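Side-chain contacts in alkane monooxygenase (Geobacillus thermodenitrificans, PDB 3B9O), which belongs to the luciferase-like monooxygenases, a family built on the TIM-barrel fold, and holds a flavin mononucleotide: residues Leu165-Lys170 and Phe206-Pro211; Asp259-Arg264 and Ile275-Gly280. All coordinates share one frame; numbering follows the deposited sequence.

After the first barrel strands, up to 130-135, the chain forms helix 154-174, runs out through two short antiparallel strand pairs, and returns in the second of these to meet the helix at contact 1, closing a loop of 35 residues. It then re-enters the barrel through strand 223-227, helix 231-240 and strand 243-246. Contact 2 follows, where helix 251-265 meets strand 276-285 across a connection of only ten residues. The two loops follow in series, neither nested nor crossed, and their centres are about 27 Å apart. Contact 1 joins a peripheral hairpin to a helix, whereas contact 2 belongs to the barrel wall. Helix 231-240 touches the helical segment of each.

Contact 1: residues Leu165-Lys170 and Phe206-Pro211; sequences LEVCYK and FEVPGP
Val167 places CG1 anti to its backbone N (chi1 173°), which leaves CG2 anti to the carbonyl carbon, and this fork splits the contact in two. Val167 CG2 rests 4.0 Å from both Phe206 CB and Phe206 CD1, so the methyl sits at the root of the aromatic side chain, approaching the ring obliquely. The other branch, Val167 CG1, reaches Val208 CG2 at 4.1 Å. Val208 also keeps CG1 anti to its N (chi1 179°), and its touching methyl is the one beside the N. In both pairs the side chains cross at roughly a right angle. A branched valine suits the helix here because its two methyls serve two neighbours at once, while Phe206 and Val208, alternating with outward-facing Glu207, present apolar groups on one side of an extended chain.

That chain is the second arm of a beta hairpin, strand 201-202 with 207-208, and the hairpin lies against helix 154-174. Pro112, at the start of helix 112-125, touches both Val167 and Phe206, and the Phe206 ring meets His111 edge-to-face. Glu163 OE2, one turn earlier on the helix, accepts a hydrogen bond from Phe206 N, and Lys170 NZ bonds His201 of the first arm. Lys170 NZ also forms a salt bridge with Glu166 OE1 at 3.0 Å, one helical turn back, coming from above the carboxylate plane.

Between Leu165-Lys170 and Phe206-Pro211 no hydrogen bond forms; the contact is small, burying 115 Å², and purely apolar. Val167 and Val208 are buried and bring no polar group to it. Such van der Waals packing has little directional preference, so the hairpin's exact setting is probably fixed more by the polar bonds around it, Glu163 to Phe206 N and Lys170 to His201.

Contact 2: residues Asp259-Arg264 and Ile275-Gly280; sequences DDIRKR and IKMFAG
Apolar packing carries the contact, and the methyl of Met277 is its centre. Met277 CE lies 3.8 Å from Ile261 CG2 and 3.9 Å from Arg262 CG, entering where these two successive helix residues adjoin. The side chain bends at chi2 (-67°) and then runs extended past the sulfur, carrying CE from the strand up to the helix; the side chains of Met277 and Ile261 run antiparallel, side by side. A long, unbranched, flexible methionine is well suited to spanning this gap. Ile261 turns CG2 anti to its N, and besides Met277 CE, Ile261 CG2 meets Ile275 CD1 at 4.3 Å. Beta-branched isoleucines fill the layer between helix and sheet, where Ile261 and Ile275 both also touch Val244 of the neighbouring strand.

Polar interactions gather at the margins. Arg262 lends its aliphatic CG to the apolar layer but bends away at chi3 (111°), and its NH2 forms a salt bridge with Asp273, just before the strand. A water in the plane of its guanidinium group lies 3.0 Å from Ile275 O, to which it can donate, though other acceptors compete for its protons; its 2.5 Å separation from Arg262 NE is so short that the bridge is doubtful in detail. Within the helix, Arg264 NE donates to Asp260 OD1 at 3.0 Å and nearly straight (170°), the oxygen lying in the guanidinium plane. Both residues form further salt bridges, Asp260 with Arg234 and Arg264 with Glu235, tying this helix to helix 231-240.

Apolar inside and charged outside, helix 251-265 packs on the parallel strands 243-246 and 276-285, with the Ile261 side chain about 10 Å from the bound flavin mononucleotide. Together they form one of the beta-alpha-beta units whose repetition builds a TIM barrel.

Contact 1: residues Leu165-Lys170 and Phe206-Pro211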
loop_
_atom_site.group_PDB
_atom_site.type_symbol
_atom_site.label_atom_id
_atom_site.label_comp_id
_atom_site.label_asym_id
_atom_site.label_seq_id
_atom_site.Cartn_x
_atom_site.Cartn_y
_atom_site.Cartn_z
ATOM N N LEU A 165 12.644 4.134 10.385
ATOM C CA LEU A 165 12.687 2.659 10.346
ATOM C C LEU A 165 13.749 2.077 11.294
ATOM O O LEU A 165 13.498 1.078 11.951
ATOM C CB LEU A 165 12.852 2.158 8.913
ATOM C CG LEU A 165 11.555 2.031 8.081
ATOM C CD1 LEU A 165 11.966 1.518 6.740
ATOM C CD2 LEU A 165 10.568 1.045 8.710
ATOM N N GLU A 166 14.926 2.715 11.378
ATOM C CA GLU A 166 15.999 2.286 12.305
ATOM C C GLU A 166 15.397 2.171 13.709
ATOM O O GLU A 166 15.566 1.150 14.392
ATOM C CB GLU A 166 17.176 3.310 12.310
ATOM C CG GLU A 166 18.504 2.773 12.920
ATOM C CD GLU A 166 19.690 3.819 13.146
ATOM O OE1 GLU A 166 20.647 3.402 13.881
ATOM O OE2 GLU A 166 19.687 5.007 12.638
ATOM N N VAL A 167 14.695 3.235 14.112
ATOM C CA VAL A 167 14.046 3.347 15.448
ATOM C C VAL A 167 12.998 2.264 15.654
ATOM O O VAL A 167 13.019 1.567 16.677
ATOM C CB VAL A 167 13.384 4.761 15.672
ATOM C CG1 VAL A 167 12.597 4.803 16.963
ATOM C CG2 VAL A 167 14.466 5.895 15.645
ATOM N N CYS A 168 12.106 2.101 14.664
ATOM C CA CYS A 168 11.061 1.072 14.732
ATOM C C CYS A 168 11.665 -0.321 14.789
ATOM O O CYS A 168 11.305 -1.134 15.666
ATOM C CB CYS A 168 10.065 1.245 13.557
ATOM S SG CYS A 168 9.113 2.770 13.764
ATOM N N TYR A 169 12.638 -0.600 13.912
ATOM C CA TYR A 169 13.328 -1.919 13.966
ATOM C C TYR A 169 13.935 -2.196 15.352
ATOM O O TYR A 169 13.768 -3.291 15.887
ATOM C CB TYR A 169 14.476 -2.036 12.940
ATOM C CG TYR A 169 14.118 -1.958 11.468
ATOM C CD1 TYR A 169 15.051 -1.454 10.554
ATOM C CD2 TYR A 169 12.860 -2.383 10.978
ATOM C CE1 TYR A 169 14.781 -1.377 9.193
ATOM C CE2 TYR A 169 12.568 -2.319 9.589
ATOM C CZ TYR A 169 13.540 -1.797 8.718
ATOM O OH TYR A 169 13.288 -1.731 7.374
ATOM N N LYS A 170 14.648 -1.216 15.938
ATOM C CA LYS A 170 15.215 -1.420 17.300
ATOM C C LYS A 170 14.139 -1.738 18.341
ATOM O O LYS A 170 14.271 -2.680 19.088
ATOM C CB LYS A 170 16.024 -0.216 17.746
ATOM C CG LYS A 170 17.352 -0.044 16.958
ATOM C CD LYS A 170 17.899 1.378 17.169
ATOM C CE LYS A 170 19.156 1.503 16.313
ATOM N NZ LYS A 170 19.953 2.670 16.692
ATOM N N PHE A 206 16.258 11.652 15.513
ATOM C CA PHE A 206 15.634 11.076 16.708
ATOM C C PHE A 206 16.592 10.740 17.824
ATOM O O PHE A 206 17.732 10.314 17.599
ATOM C CB PHE A 206 14.857 9.800 16.300
ATOM C CG PHE A 206 13.801 10.061 15.277
ATOM C CD1 PHE A 206 13.900 9.521 14.003
ATOM C CD2 PHE A 206 12.700 10.865 15.605
ATOM C CE1 PHE A 206 12.914 9.770 13.052
ATOM C CE2 PHE A 206 11.713 11.128 14.685
ATOM C CZ PHE A 206 11.816 10.588 13.392
ATOM N N GLU A 207 16.084 10.861 19.034
ATOM C CA GLU A 207 16.752 10.412 20.231
ATOM C C GLU A 207 15.714 9.622 21.038
ATOM O O GLU A 207 14.753 10.200 21.566
ATOM C CB GLU A 207 17.257 11.626 21.034
ATOM C CG GLU A 207 18.169 11.250 22.211
ATOM C CD GLU A 207 19.572 10.916 21.733
ATOM O OE1 GLU A 207 20.055 11.535 20.749
ATOM O OE2 GLU A 207 20.206 10.031 22.341
ATOM N N VAL A 208 15.902 8.309 21.109
ATOM C CA VAL A 208 14.916 7.387 21.701
ATOM C C VAL A 208 15.634 6.357 22.557
ATOM O O VAL A 208 16.108 5.350 22.054
ATOM C CB VAL A 208 14.037 6.667 20.628
ATOM C CG1 VAL A 208 13.027 5.699 21.296
ATOM C CG2 VAL A 208 13.323 7.681 19.765
ATOM N N PRO A 209 15.736 6.629 23.862
ATOM C CA PRO A 209 16.353 5.663 24.797
ATOM C C PRO A 209 15.641 4.310 24.878
ATOM O O PRO A 209 16.290 3.299 25.116
ATOM C CB PRO A 209 16.361 6.388 26.151
ATOM C CG PRO A 209 15.532 7.638 25.977
ATOM C CD PRO A 209 15.341 7.898 24.497
ATOM N N GLY A 210 14.330 4.256 24.620
ATOM C CA GLY A 210 13.630 2.957 24.717
ATOM C C GLY A 210 13.350 2.794 26.192
ATOM O O GLY A 210 13.507 3.782 26.961
ATOM N N PRO A 211 12.913 1.599 26.631
ATOM C CA PRO A 211 12.582 0.395 25.861
ATOM C C PRO A 211 11.244 0.595 25.115
ATOM O O PRO A 211 10.550 1.624 25.298
ATOM C CB PRO A 211 12.432 -0.675 26.940
ATOM C CG PRO A 211 11.995 0.101 28.150
ATOM C CD PRO A 211 12.677 1.417 28.073
#

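Contact 2: residues Asp259-Arg264 and Ile275-Gly280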
loop_
_atom_site.group_PDB
_atom_site.type_symbol
_atom_site.label_atom_id
_atom_site.label_comp_id
_atom_site.label_asym_id
_atom_site.label_seq_id
_atom_site.Cartn_x
_atom_site.Cartn_y
_atom_site.Cartn_z
ATOM N N ASP A 259 13.953 -5.165 -12.066
ATOM C CA ASP A 259 15.389 -5.478 -12.227
ATOM C C ASP A 259 16.248 -4.418 -11.514
ATOM O O ASP A 259 17.216 -4.757 -10.832
ATOM C CB ASP A 259 15.743 -5.571 -13.734
ATOM C CG ASP A 259 15.237 -6.867 -14.387
ATOM O OD1 ASP A 259 14.768 -7.766 -13.678
ATOM O OD2 ASP A 259 15.310 -7.006 -15.616
ATOM N N ASP A 260 15.813 -3.155 -11.588
ATOM C CA ASP A 260 16.539 -2.025 -10.986
ATOM C C ASP A 260 16.614 -2.154 -9.469
ATOM O O ASP A 260 17.695 -2.068 -8.859
ATOM C CB ASP A 260 15.870 -0.716 -11.360
ATOM C CG ASP A 260 16.661 0.494 -10.911
ATOM O OD1 ASP A 260 16.089 1.304 -10.171
ATOM O OD2 ASP A 260 17.850 0.616 -11.302
ATOM N N ILE A 261 15.466 -2.413 -8.863
ATOM C CA ILE A 261 15.415 -2.618 -7.421
ATOM C C ILE A 261 16.174 -3.833 -6.971
ATOM O O ILE A 261 16.883 -3.768 -5.964
ATOM C CB ILE A 261 13.963 -2.631 -6.868
ATOM C CG1 ILE A 261 13.393 -1.237 -6.939
ATOM C CG2 ILE A 261 13.917 -3.048 -5.399
ATOM C CD1 ILE A 261 11.901 -1.276 -6.921
ATOM N N ARG A 262 16.050 -4.949 -7.686
ATOM C CA ARG A 262 16.829 -6.137 -7.310
ATOM C C ARG A 262 18.346 -5.900 -7.378
ATOM O O ARG A 262 19.084 -6.341 -6.504
ATOM C CB ARG A 262 16.433 -7.342 -8.153
ATOM C CG ARG A 262 14.957 -7.580 -8.165
ATOM C CD ARG A 262 14.589 -8.635 -9.227
ATOM N NE ARG A 262 14.161 -9.788 -8.483
ATOM C CZ ARG A 262 14.877 -10.881 -8.244
ATOM N NH1 ARG A 262 16.077 -11.056 -8.760
ATOM N NH2 ARG A 262 14.343 -11.816 -7.485
ATOM N N LYS A 263 18.792 -5.125 -8.351
ATOM C CA LYS A 263 20.217 -4.785 -8.430
ATOM C C LYS A 263 20.630 -3.919 -7.261
ATOM O O LYS A 263 21.675 -4.151 -6.657
ATOM C CB LYS A 263 20.535 -4.009 -9.709
ATOM C CG LYS A 263 20.405 -4.838 -10.854
ATOM N N ARG A 264 19.805 -2.924 -6.946
ATOM C CA ARG A 264 20.094 -2.017 -5.840
ATOM C C ARG A 264 20.171 -2.722 -4.488
ATOM O O ARG A 264 20.897 -2.251 -3.590
ATOM C CB ARG A 264 19.082 -0.888 -5.788
ATOM C CG ARG A 264 19.116 0.057 -6.996
ATOM C CD ARG A 264 18.115 1.119 -6.747
ATOM N NE ARG A 264 17.942 1.996 -7.890
ATOM C CZ ARG A 264 18.480 3.207 -7.992
ATOM N NH1 ARG A 264 19.263 3.702 -7.022
ATOM N NH2 ARG A 264 18.254 3.910 -9.093
ATOM N N ILE A 275 12.360 -9.842 -1.902
ATOM C CA ILE A 275 11.544 -8.675 -2.194
ATOM C C ILE A 275 10.470 -9.135 -3.186
ATOM O O ILE A 275 10.804 -9.634 -4.261
ATOM C CB ILE A 275 12.388 -7.513 -2.834
ATOM C CG1 ILE A 275 13.673 -7.220 -2.043
ATOM C CG2 ILE A 275 11.525 -6.256 -2.974
ATOM C CD1 ILE A 275 14.705 -6.335 -2.804
ATOM N N LYS A 276 9.201 -8.943 -2.867
ATOM C CA LYS A 276 8.098 -9.209 -3.808
ATOM C C LYS A 276 7.699 -7.936 -4.543
ATOM O O LYS A 276 7.697 -6.847 -3.965
ATOM C CB LYS A 276 6.895 -9.757 -3.037
ATOM C CG LYS A 276 7.211 -10.979 -2.210
ATOM C CD LYS A 276 7.232 -12.239 -3.075
ATOM C CE LYS A 276 7.485 -13.479 -2.205
ATOM N NZ LYS A 276 6.962 -14.732 -2.793
ATOM N N MET A 277 7.386 -8.071 -5.824
ATOM C CA MET A 277 7.092 -6.917 -6.687
ATOM C C MET A 277 5.620 -6.955 -7.033
ATOM O O MET A 277 5.138 -7.994 -7.496
ATOM C CB MET A 277 7.933 -7.006 -7.962
ATOM C CG MET A 277 9.457 -6.994 -7.676
ATOM S SD MET A 277 10.073 -5.432 -7.020
ATOM C CE MET A 277 11.773 -5.904 -6.710
ATOM N N PHE A 278 4.920 -5.844 -6.777
ATOM C CA PHE A 278 3.474 -5.688 -6.985
ATOM C C PHE A 278 3.208 -4.589 -8.034
ATOM O O PHE A 278 3.816 -3.540 -7.978
ATOM C CB PHE A 278 2.779 -5.326 -5.656
ATOM C CG PHE A 278 2.656 -6.498 -4.703
ATOM C CD1 PHE A 278 3.746 -6.904 -3.926
ATOM C CD2 PHE A 278 1.451 -7.202 -4.597
ATOM C CE1 PHE A 278 3.638 -8.009 -3.015
ATOM C CE2 PHE A 278 1.332 -8.322 -3.726
ATOM C CZ PHE A 278 2.438 -8.718 -2.939
ATOM N N ALA A 279 2.367 -4.884 -9.025
ATOM C CA ALA A 279 1.921 -3.903 -9.993
ATOM C C ALA A 279 0.492 -3.501 -9.679
ATOM O O ALA A 279 -0.225 -4.247 -9.010
ATOM C CB ALA A 279 2.009 -4.489 -11.404
ATOM N N GLY A 280 0.074 -2.309 -10.110
ATOM C CA GLY A 280 -1.347 -1.954 -10.049
ATOM C C GLY A 280 -2.032 -2.559 -11.274
ATOM O O GLY A 280 -1.394 -2.807 -12.314
HETATM O O HOH W 1 12.176 -9.589 -6.950
#